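Local coordinates for protein Afp (Microbacterium arborescens, PDB 2YJK) that binds iron at sites shared between neighbouring subunits of a twelve-chain, ferritin-like Dps assembly and probably takes up and holds ferric iron, at residues W44-G48 / S49-A53; H64-D67 / Y68-T71; S88-A91 / E92-T96; V133-T136 / S137-V140. All coordinates share one frame; numbering follows the deposited sequence.

Contact 1: W44-G48 / S49-A53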
loop_
_atom_site.group_PDB
_atom_site.type_symbol
_atom_site.label_atom_id
_atom_site.label_comp_id
_atom_site.label_asym_id
_atom_site.label_seq_id
_atom_site.Cartn_x
_atom_site.Cartn_y
_atom_site.Cartn_z
ATOM N N TRP C 44 17.088 -23.777 6.612
ATOM C CA TRP C 44 16.207 -24.950 6.926
ATOM C C TRP C 44 16.664 -25.744 8.193
ATOM O O TRP C 44 15.834 -26.192 8.997
ATOM C CB TRP C 44 16.075 -25.908 5.707
ATOM C CG TRP C 44 15.417 -25.167 4.527
ATOM C CD1 TRP C 44 14.406 -24.171 4.603
ATOM C CD2 TRP C 44 15.673 -25.369 3.124
ATOM N NE1 TRP C 44 14.074 -23.767 3.323
ATOM C CE2 TRP C 44 14.842 -24.458 2.408
ATOM C CE3 TRP C 44 16.522 -26.231 2.406
ATOM C CZ2 TRP C 44 14.830 -24.396 0.968
ATOM C CZ3 TRP C 44 16.519 -26.180 0.968
ATOM C CH2 TRP C 44 15.702 -25.249 0.273
ATOM N N ASN C 45 17.989 -25.865 8.346
ATOM C CA ASN C 45 18.628 -26.841 9.267
ATOM C C ASN C 45 19.070 -26.267 10.610
ATOM O O ASN C 45 19.472 -27.018 11.546
ATOM C CB ASN C 45 19.755 -27.549 8.513
ATOM C CG ASN C 45 19.197 -28.551 7.495
ATOM O OD1 ASN C 45 18.594 -29.541 7.870
ATOM N ND2 ASN C 45 19.270 -28.217 6.221
ATOM N N VAL C 46 18.986 -24.939 10.732
ATOM C CA VAL C 46 19.399 -24.256 11.966
ATOM C C VAL C 46 18.579 -24.649 13.210
ATOM O O VAL C 46 17.373 -24.873 13.111
ATOM C CB VAL C 46 19.521 -22.713 11.761
ATOM C CG1 VAL C 46 18.158 -22.021 11.443
ATOM C CG2 VAL C 46 20.174 -22.076 13.009
ATOM N N ARG C 47 19.233 -24.739 14.367
ATOM C CA ARG C 47 18.600 -25.166 15.622
ATOM C C ARG C 47 19.102 -24.309 16.763
ATOM O O ARG C 47 20.173 -23.710 16.654
ATOM C CB ARG C 47 19.008 -26.601 16.009
ATOM C CG ARG C 47 18.965 -27.576 14.891
ATOM C CD ARG C 47 17.885 -28.546 15.191
ATOM N NE ARG C 47 16.716 -28.253 14.388
ATOM C CZ ARG C 47 15.611 -29.008 14.329
ATOM N NH1 ARG C 47 15.515 -30.131 15.055
ATOM N NH2 ARG C 47 14.604 -28.621 13.517
ATOM N N GLY C 48 18.360 -24.317 17.869
ATOM C CA GLY C 48 18.903 -23.873 19.165
ATOM C C GLY C 48 18.322 -22.545 19.570
ATOM O O GLY C 48 17.419 -22.009 18.881
ATOM N N SER C 49 18.861 -21.966 20.640
ATOM C CA SER C 49 18.122 -20.938 21.398
ATOM C C SER C 49 17.834 -19.649 20.606
ATOM O O SER C 49 16.906 -18.903 20.913
ATOM C CB SER C 49 18.831 -20.637 22.696
ATOM O OG SER C 49 20.087 -20.066 22.410
ATOM N N ASN C 50 18.622 -19.416 19.572
ATOM C CA ASN C 50 18.436 -18.262 18.724
ATOM C C ASN C 50 17.682 -18.560 17.410
ATOM O O ASN C 50 17.724 -17.772 16.506
ATOM C CB ASN C 50 19.799 -17.727 18.355
ATOM C CG ASN C 50 19.913 -16.243 18.575
ATOM O OD1 ASN C 50 18.914 -15.522 18.703
ATOM N ND2 ASN C 50 21.158 -15.758 18.577
ATOM N N PHE C 51 16.983 -19.687 17.336
ATOM C CA PHE C 51 16.398 -20.139 16.087
ATOM C C PHE C 51 15.665 -19.075 15.257
ATOM O O PHE C 51 16.029 -18.840 14.110
ATOM C CB PHE C 51 15.491 -21.358 16.278
ATOM C CG PHE C 51 14.712 -21.693 15.047
ATOM C CD1 PHE C 51 15.305 -22.385 14.001
ATOM C CD2 PHE C 51 13.390 -21.274 14.910
ATOM C CE1 PHE C 51 14.601 -22.719 12.836
ATOM C CE2 PHE C 51 12.660 -21.590 13.746
ATOM C CZ PHE C 51 13.285 -22.311 12.700
ATOM N N ILE C 52 14.639 -18.437 15.812
ATOM C CA ILE C 52 13.766 -17.640 14.926
ATOM C C ILE C 52 14.503 -16.400 14.353
ATOM O O ILE C 52 14.408 -16.101 13.153
ATOM C CB ILE C 52 12.321 -17.382 15.520
ATOM C CG1 ILE C 52 11.302 -17.036 14.428
ATOM C CG2 ILE C 52 12.338 -16.282 16.542
ATOM C CD1 ILE C 52 10.920 -18.153 13.492
ATOM N N ALA C 53 15.313 -15.758 15.176
ATOM C CA ALA C 53 16.066 -14.586 14.721
ATOM C C ALA C 53 17.133 -14.971 13.669
ATOM O O ALA C 53 17.311 -14.282 12.685
ATOM C CB ALA C 53 16.699 -13.881 15.922
#
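Ser49 follows Gly48 at the start of a tight reversal, which a bond from Phe51 N to Gly48 O closes. A CB modelled on Gly48 would run into Ser49 N and press on the carbonyl oxygen of Arg47, so the backbone angles here suit a residue without a side chain. Asn50 is the next corner of the turn and takes the N-cap position of helix 51-78, but its ND2 donates to Ser49 O of the fourth subunit, and the side chain makes no capping bond. At Phe51 the closing bond is 2.8 Å from N to Gly48 O, with a bent N-H...O angle of 139° and the donor 35° out of the carbonyl plane. Its CG stands opposite the backbone N (chi1 171°), which brings the ring back beside Val46 of the entering strand. There Val46 O meets the ring edge close to its plane, 3.4 Å from Phe51 CD1, while Val46 CG1 packs 3.8 Å from the same CD1. His55 stacks with this ring, and Trp153 of the second subunit meets it at a steep tilt. Shrinking Phe51 to an alanine would probably open a gap beside Val46 CG1 and leave His55 and that Trp153 without their aromatic partner. The Gly48 to Phe51 reversal is a type I beta turn, and it joins the first two long helices of the ferritin-like subunit.

Contact 2: H64-D67 / Y68-T71. With OFE (Iron(II) oxide), chain P.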
loop_
_atom_site.group_PDB
_atom_site.type_symbol
_atom_site.label_atom_id
_atom_site.label_comp_id
_atom_site.label_asym_id
_atom_site.label_seq_id
_atom_site.Cartn_x
_atom_site.Cartn_y
_atom_site.Cartn_z
ATOM N N HIS C 64 19.358 -11.015 -0.250
ATOM C CA HIS C 64 20.485 -10.182 -0.714
ATOM C C HIS C 64 21.396 -10.893 -1.714
ATOM O O HIS C 64 21.682 -10.338 -2.796
ATOM C CB HIS C 64 21.310 -9.665 0.457
ATOM C CG HIS C 64 20.539 -8.720 1.349
ATOM N ND1 HIS C 64 20.901 -8.446 2.653
ATOM C CD2 HIS C 64 19.379 -8.053 1.137
ATOM C CE1 HIS C 64 20.023 -7.616 3.191
ATOM N NE2 HIS C 64 19.089 -7.364 2.291
ATOM N N ALA C 65 21.867 -12.116 -1.382
ATOM C CA ALA C 65 22.765 -12.816 -2.296
ATOM C C ALA C 65 22.102 -12.964 -3.699
ATOM O O ALA C 65 22.736 -12.682 -4.739
ATOM C CB ALA C 65 23.199 -14.240 -1.698
ATOM N N GLN C 66 20.842 -13.383 -3.719
ATOM C CA GLN C 66 20.130 -13.495 -4.977
ATOM C C GLN C 66 20.109 -12.170 -5.751
ATOM O O GLN C 66 20.344 -12.192 -6.920
ATOM C CB GLN C 66 18.678 -14.027 -4.833
ATOM C CG GLN C 66 18.032 -14.350 -6.208
ATOM C CD GLN C 66 18.793 -15.499 -6.946
ATOM O OE1 GLN C 66 19.634 -15.269 -7.856
ATOM N NE2 GLN C 66 18.551 -16.722 -6.506
ATOM N N ASP C 67 19.853 -11.039 -5.094
ATOM C CA ASP C 67 19.866 -9.755 -5.784
ATOM C C ASP C 67 21.246 -9.465 -6.310
ATOM O O ASP C 67 21.393 -9.074 -7.464
ATOM C CB ASP C 67 19.391 -8.604 -4.901
ATOM C CG ASP C 67 17.871 -8.624 -4.680
ATOM O OD1 ASP C 67 17.081 -9.009 -5.620
ATOM O OD2 ASP C 67 17.433 -8.260 -3.536
ATOM N N TYR C 68 22.252 -9.715 -5.506
ATOM C CA TYR C 68 23.641 -9.439 -5.928
ATOM C C TYR C 68 24.062 -10.290 -7.089
ATOM O O TYR C 68 24.697 -9.788 -8.007
ATOM C CB TYR C 68 24.625 -9.589 -4.764
ATOM C CG TYR C 68 24.335 -8.677 -3.600
ATOM C CD1 TYR C 68 23.725 -7.393 -3.795
ATOM C CD2 TYR C 68 24.635 -9.085 -2.299
ATOM C CE1 TYR C 68 23.455 -6.576 -2.715
ATOM C CE2 TYR C 68 24.357 -8.248 -1.201
ATOM C CZ TYR C 68 23.801 -7.026 -1.418
ATOM O OH TYR C 68 23.523 -6.276 -0.319
ATOM N N ALA C 69 23.654 -11.562 -7.091
ATOM C CA ALA C 69 23.995 -12.472 -8.206
ATOM C C ALA C 69 23.378 -11.901 -9.491
ATOM O O ALA C 69 24.059 -11.774 -10.533
ATOM C CB ALA C 69 23.489 -13.933 -7.928
ATOM N N ASP C 70 22.115 -11.487 -9.404
ATOM C CA ASP C 70 21.434 -10.881 -10.579
ATOM C C ASP C 70 22.030 -9.613 -11.102
ATOM O O ASP C 70 22.080 -9.444 -12.299
ATOM C CB ASP C 70 20.018 -10.456 -10.304
ATOM C CG ASP C 70 19.079 -11.525 -10.596
ATOM O OD1 ASP C 70 19.055 -12.345 -9.615
ATOM O OD2 ASP C 70 18.444 -11.566 -11.768
ATOM N N THR C 71 22.390 -8.702 -10.205
ATOM C CA THR C 71 23.026 -7.446 -10.636
ATOM C C THR C 71 24.395 -7.725 -11.308
ATOM O O THR C 71 24.775 -7.037 -12.253
ATOM C CB THR C 71 23.263 -6.545 -9.424
ATOM O OG1 THR C 71 22.011 -6.372 -8.742
ATOM C CG2 THR C 71 23.715 -5.162 -9.874
HETATM FE FE OFE P . 16.969 -10.220 -13.389
HETATM O O OFE P . 15.727 -10.751 -11.699
#
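Tyr68 lies back against His64, one turn earlier in helix 51-78, a helix of the ferritin-like bundle that carries part of the intersubunit iron site of this Dps protein. CG of Tyr68 stands opposite its own carbonyl carbon (chi1 -59°), which lays one face of the ring beneath His64 O, 3.2 Å from the ring plane and offset toward the rim. On the same residue pair, His64 CB rests 3.7 Å from Tyr68 CE2, while the backbone bond from Tyr68 N to His64 O keeps the turn closed. His64 sends its imidazole ND1 to Asp151, and the tyrosine ring also packs on Ile144 and Val148 of helix 135-156. With a serine in place of Tyr68, the His64 methylene would probably lose its ring neighbour and a gap would open toward Ile144 and Val148. Thr71 OG1 and Thr71 N both donate to Asp67 O, so one carbonyl is held twice; the hydroxyl, at 3.1 Å from Asp67 O, sits well above the carbonyl plane. Gln66 bends at chi2 (63°), bringing OE1 to 3.5 Å from Asp70 OD1, with the amide and carboxylate planes 76° apart. These oxygens are both acceptors and do not bond; Gln33 satisfies the amide oxygen and Lys40 of the third subunit forms a salt bridge with Asp70 OD1. The site is completed by Glu74 and by His43 of the third subunit, and Asp70 OD2 reaches the iron of the bound iron oxide at 2.6 Å.

Contact 3: S88-A91 / E92-T96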
loop_
_atom_site.group_PDB
_atom_site.type_symbol
_atom_site.label_atom_id
_atom_site.label_comp_id
_atom_site.label_asym_id
_atom_site.label_seq_id
_atom_site.Cartn_x
_atom_site.Cartn_y
_atom_site.Cartn_z
ATOM N N SER C 88 25.712 -27.184 -12.549
ATOM C CA SER C 88 26.942 -28.021 -12.686
ATOM C C SER C 88 28.225 -27.182 -12.604
ATOM O O SER C 88 29.121 -27.508 -11.837
ATOM C CB SER C 88 26.916 -28.833 -13.974
ATOM O OG SER C 88 26.867 -27.950 -15.099
ATOM N N THR C 89 28.267 -26.074 -13.343
ATOM C CA THR C 89 29.379 -25.153 -13.373
ATOM C C THR C 89 29.608 -24.509 -11.986
ATOM O O THR C 89 30.757 -24.487 -11.462
ATOM C CB THR C 89 29.082 -24.045 -14.440
ATOM O OG1 THR C 89 28.735 -24.662 -15.685
ATOM C CG2 THR C 89 30.310 -23.103 -14.710
ATOM N N MET C 90 28.524 -23.971 -11.419
ATOM C CA MET C 90 28.526 -23.403 -10.067
ATOM C C MET C 90 29.063 -24.324 -8.969
ATOM O O MET C 90 29.849 -23.888 -8.147
ATOM C CB MET C 90 27.118 -22.880 -9.697
ATOM C CG MET C 90 27.028 -22.417 -8.245
ATOM S SD MET C 90 25.400 -21.856 -7.804
ATOM C CE MET C 90 24.506 -23.413 -7.537
ATOM N N ALA C 91 28.614 -25.578 -8.948
ATOM C CA ALA C 91 29.172 -26.635 -8.091
ATOM C C ALA C 91 30.681 -26.868 -8.294
ATOM O O ALA C 91 31.433 -27.027 -7.292
ATOM C CB ALA C 91 28.453 -27.944 -8.312
ATOM N N GLU C 92 31.130 -26.904 -9.556
ATOM C CA GLU C 92 32.574 -27.002 -9.840
ATOM C C GLU C 92 33.379 -25.802 -9.318
ATOM O O GLU C 92 34.521 -25.971 -9.021
ATOM C CB GLU C 92 32.853 -27.114 -11.347
ATOM C CG GLU C 92 32.628 -28.496 -11.979
ATOM C CD GLU C 92 32.241 -28.420 -13.487
ATOM O OE1 GLU C 92 32.308 -27.312 -14.101
ATOM O OE2 GLU C 92 31.870 -29.476 -14.068
ATOM N N LYS C 93 32.790 -24.591 -9.253
ATOM C CA LYS C 93 33.562 -23.378 -8.975
ATOM C C LYS C 93 33.423 -22.957 -7.535
ATOM O O LYS C 93 33.892 -21.902 -7.150
ATOM C CB LYS C 93 33.174 -22.182 -9.896
ATOM C CG LYS C 93 33.505 -22.310 -11.409
ATOM C CD LYS C 93 34.974 -22.567 -11.546
ATOM C CE LYS C 93 35.333 -23.274 -12.826
ATOM N NZ LYS C 93 35.785 -22.299 -13.834
ATOM N N THR C 94 32.785 -23.769 -6.711
ATOM C CA THR C 94 32.315 -23.225 -5.469
ATOM C C THR C 94 32.339 -24.280 -4.383
ATOM O O THR C 94 32.248 -25.467 -4.699
ATOM C CB THR C 94 30.844 -22.722 -5.761
ATOM O OG1 THR C 94 30.721 -21.364 -5.394
ATOM C CG2 THR C 94 29.821 -23.589 -5.152
ATOM N N SER C 95 32.449 -23.882 -3.112
ATOM C CA SER C 95 32.467 -24.897 -2.033
ATOM C C SER C 95 31.875 -24.314 -0.767
ATOM O O SER C 95 31.880 -23.113 -0.615
ATOM C CB SER C 95 33.911 -25.403 -1.780
ATOM O OG SER C 95 34.670 -24.414 -1.111
ATOM N N THR C 96 31.354 -25.138 0.129
ATOM C CA THR C 96 30.678 -24.635 1.333
ATOM C C THR C 96 31.112 -25.345 2.613
ATOM O O THR C 96 31.415 -26.535 2.601
ATOM C CB THR C 96 29.081 -24.729 1.209
ATOM O OG1 THR C 96 28.477 -24.122 2.352
ATOM C CG2 THR C 96 28.604 -26.185 1.105
#
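Glu92 N donates to Ser88 O at 3.1 Å with an N-H...O angle of 160°, and one residue later Lys93 N splits its reach between a weak bond to Thr89 O and a longer one to Met90 O, whose modelled place is less sure, as the chain leaves helical angles. This is the C-terminal end of helix 87-92, the short helix that Dps subunits carry in the connection between the second and third long helices of the bundle. Glu92 keeps CG opposite its carbonyl carbon (chi1 -78°) and extends beyond it, running back alongside the preceding turn. Its CB lies 3.4 Å from Thr89 O and its CD 3.6 Å from Ser88 O, both van der Waals contacts. Lys93 instead bends at chi2 (-57°) and again at chi4, leaving its root against the helix while the amine leads away; the side chain also touches His30 of helix 15-45. Thr94 turns its CB bond back toward the helix end, where its methyl CG2 comes within 4.3 Å of Met90 CG; the still closer approach to the Met90 carbonyl is doubtful. Met90 is extended to its sulfur and packs on Gln33 of helix 15-45 and on Val37 of the third subunit. Ala91 meets Ala91 of that same subunit, which places the short helix at an intersubunit contact. At the other end of the glutamate, OE1 of Glu92 stops 3.7 Å from Thr89 CA.

Contact 4: V133-T136 / S137-V140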
loop_
_atom_site.group_PDB
_atom_site.type_symbol
_atom_site.label_atom_id
_atom_site.label_comp_id
_atom_site.label_asym_id
_atom_site.label_seq_id
_atom_site.Cartn_x
_atom_site.Cartn_y
_atom_site.Cartn_z
ATOM N N VAL C 133 39.930 -0.136 -15.634
ATOM C CA VAL C 133 39.343 -0.654 -16.868
ATOM C C VAL C 133 37.867 -0.280 -17.150
ATOM O O VAL C 133 37.535 0.087 -18.305
ATOM C CB VAL C 133 39.517 -2.206 -16.897
ATOM C CG1 VAL C 133 39.042 -2.788 -18.205
ATOM C CG2 VAL C 133 41.006 -2.572 -16.629
ATOM N N ASP C 134 36.993 -0.392 -16.130
ATOM C CA ASP C 134 35.598 -0.041 -16.276
ATOM C C ASP C 134 35.029 0.344 -14.919
ATOM O O ASP C 134 34.660 -0.507 -14.128
ATOM C CB ASP C 134 34.817 -1.225 -16.835
ATOM C CG ASP C 134 33.270 -0.943 -16.968
ATOM O OD1 ASP C 134 32.831 0.261 -17.072
ATOM O OD2 ASP C 134 32.507 -1.956 -17.009
ATOM N N LEU C 135 34.934 1.637 -14.692
ATOM C CA LEU C 135 34.385 2.219 -13.467
ATOM C C LEU C 135 32.917 1.876 -13.220
ATOM O O LEU C 135 32.483 1.773 -12.068
ATOM C CB LEU C 135 34.619 3.746 -13.488
ATOM C CG LEU C 135 36.129 4.079 -13.340
ATOM C CD1 LEU C 135 36.489 5.610 -13.270
ATOM C CD2 LEU C 135 36.684 3.394 -12.102
ATOM N N THR C 136 32.143 1.699 -14.295
ATOM C CA THR C 136 30.747 1.327 -14.150
ATOM C C THR C 136 30.621 -0.092 -13.578
ATOM O O THR C 136 29.824 -0.309 -12.668
ATOM C CB THR C 136 29.976 1.535 -15.473
ATOM O OG1 THR C 136 30.157 2.885 -15.876
ATOM C CG2 THR C 136 28.447 1.296 -15.322
ATOM N N SER C 137 31.427 -1.032 -14.049
ATOM C CA SER C 137 31.365 -2.389 -13.477
ATOM C C SER C 137 31.941 -2.403 -12.078
ATOM O O SER C 137 31.549 -3.252 -11.241
ATOM C CB SER C 137 32.093 -3.457 -14.345
ATOM O OG SER C 137 31.532 -3.544 -15.661
ATOM N N GLN C 138 32.941 -1.533 -11.851
ATOM C CA GLN C 138 33.609 -1.466 -10.548
ATOM C C GLN C 138 32.561 -1.079 -9.512
ATOM O O GLN C 138 32.504 -1.641 -8.416
ATOM C CB GLN C 138 34.792 -0.494 -10.547
ATOM C CG GLN C 138 35.440 -0.380 -9.181
ATOM C CD GLN C 138 36.407 0.786 -9.066
ATOM O OE1 GLN C 138 36.027 1.906 -9.282
ATOM N NE2 GLN C 138 37.654 0.520 -8.717
ATOM N N ASP C 139 31.704 -0.128 -9.884
ATOM C CA ASP C 139 30.621 0.325 -9.025
ATOM C C ASP C 139 29.654 -0.806 -8.639
ATOM O O ASP C 139 29.130 -0.846 -7.502
ATOM C CB ASP C 139 29.888 1.481 -9.722
ATOM C CG ASP C 139 28.806 2.118 -8.839
ATOM O OD1 ASP C 139 29.179 2.867 -7.881
ATOM O OD2 ASP C 139 27.587 1.908 -9.108
ATOM N N VAL C 140 29.419 -1.736 -9.553
ATOM C CA VAL C 140 28.578 -2.875 -9.234
ATOM C C VAL C 140 29.269 -3.655 -8.115
ATOM O O VAL C 140 28.593 -4.098 -7.149
ATOM C CB VAL C 140 28.295 -3.823 -10.481
ATOM C CG1 VAL C 140 27.607 -5.066 -10.026
ATOM C CG2 VAL C 140 27.345 -3.118 -11.466
#
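Asp134 OD2 is gripped by two groups: Ser137 OG, in a hydrogen bond, and Arg75 NH2, in a salt bridge. The separation of Asp134 OD2 from Ser137 OG, 2.3 Å, is so short that its exact value is doubtful, although the pairing itself fits the surroundings. Arg75 also donates through NE to Ser137 OG, so one guanidinium spans both side chains and would be expected to favour a charged carboxylate in this buried place. The carboxylate arrives with CG opposite the backbone N (chi1 178°), which swings it forward over the first turn of the helix. Its other oxygen, Asp134 OD1, accepts a weak bond from Thr136 N at 3.2 Å, bent to 131°. Asp134 is thus the N-cap of helix 135-156, the last long helix of the ferritin-like bundle, and the helix end would be expected to favour its negative charge. Behind the cap, Gln138 N donates to Asp134 O at 3.0 Å in the carbonyl plane, and Asp139 N donates to Leu135 O with the donor tilted 34° from the Leu135 carbonyl plane. The side chains of Leu135 and Gln138 run alongside each other in the same direction, so that Leu135 CD2 comes 3.3 Å from Gln138 OE1; the amide nitrogen of the glutamine is turned to Ile127 O. Asp139 leads away to a salt bridge with Arg146 of the fifth subunit. A weak bond of 3.5 Å from Val140 N to Thr136 O continues the helix.

Overall arrangement
The four contacts follow one another along the chain; each lies within one continuous run of residues, so none nests in or crosses another. Contact 1 makes the turn where helix 15-45, through strand 46-47, passes into helix 51-78. Contact 2 lies farther along that second helix, its centre about 24 Å from that of contact 1. Contact 3 ends the short helix in the connection to helix 105-130, and contact 4 opens helix 135-156. Thr71 CG2 and Val140 CG1, 3.9 Å apart, pack contact 2 against contact 4 and so tie the second helix to the last. Contacts 1, 2 and 3 all touch the third subunit, whereas contacts 1 and 4 lie on opposite sides of the chain's centre.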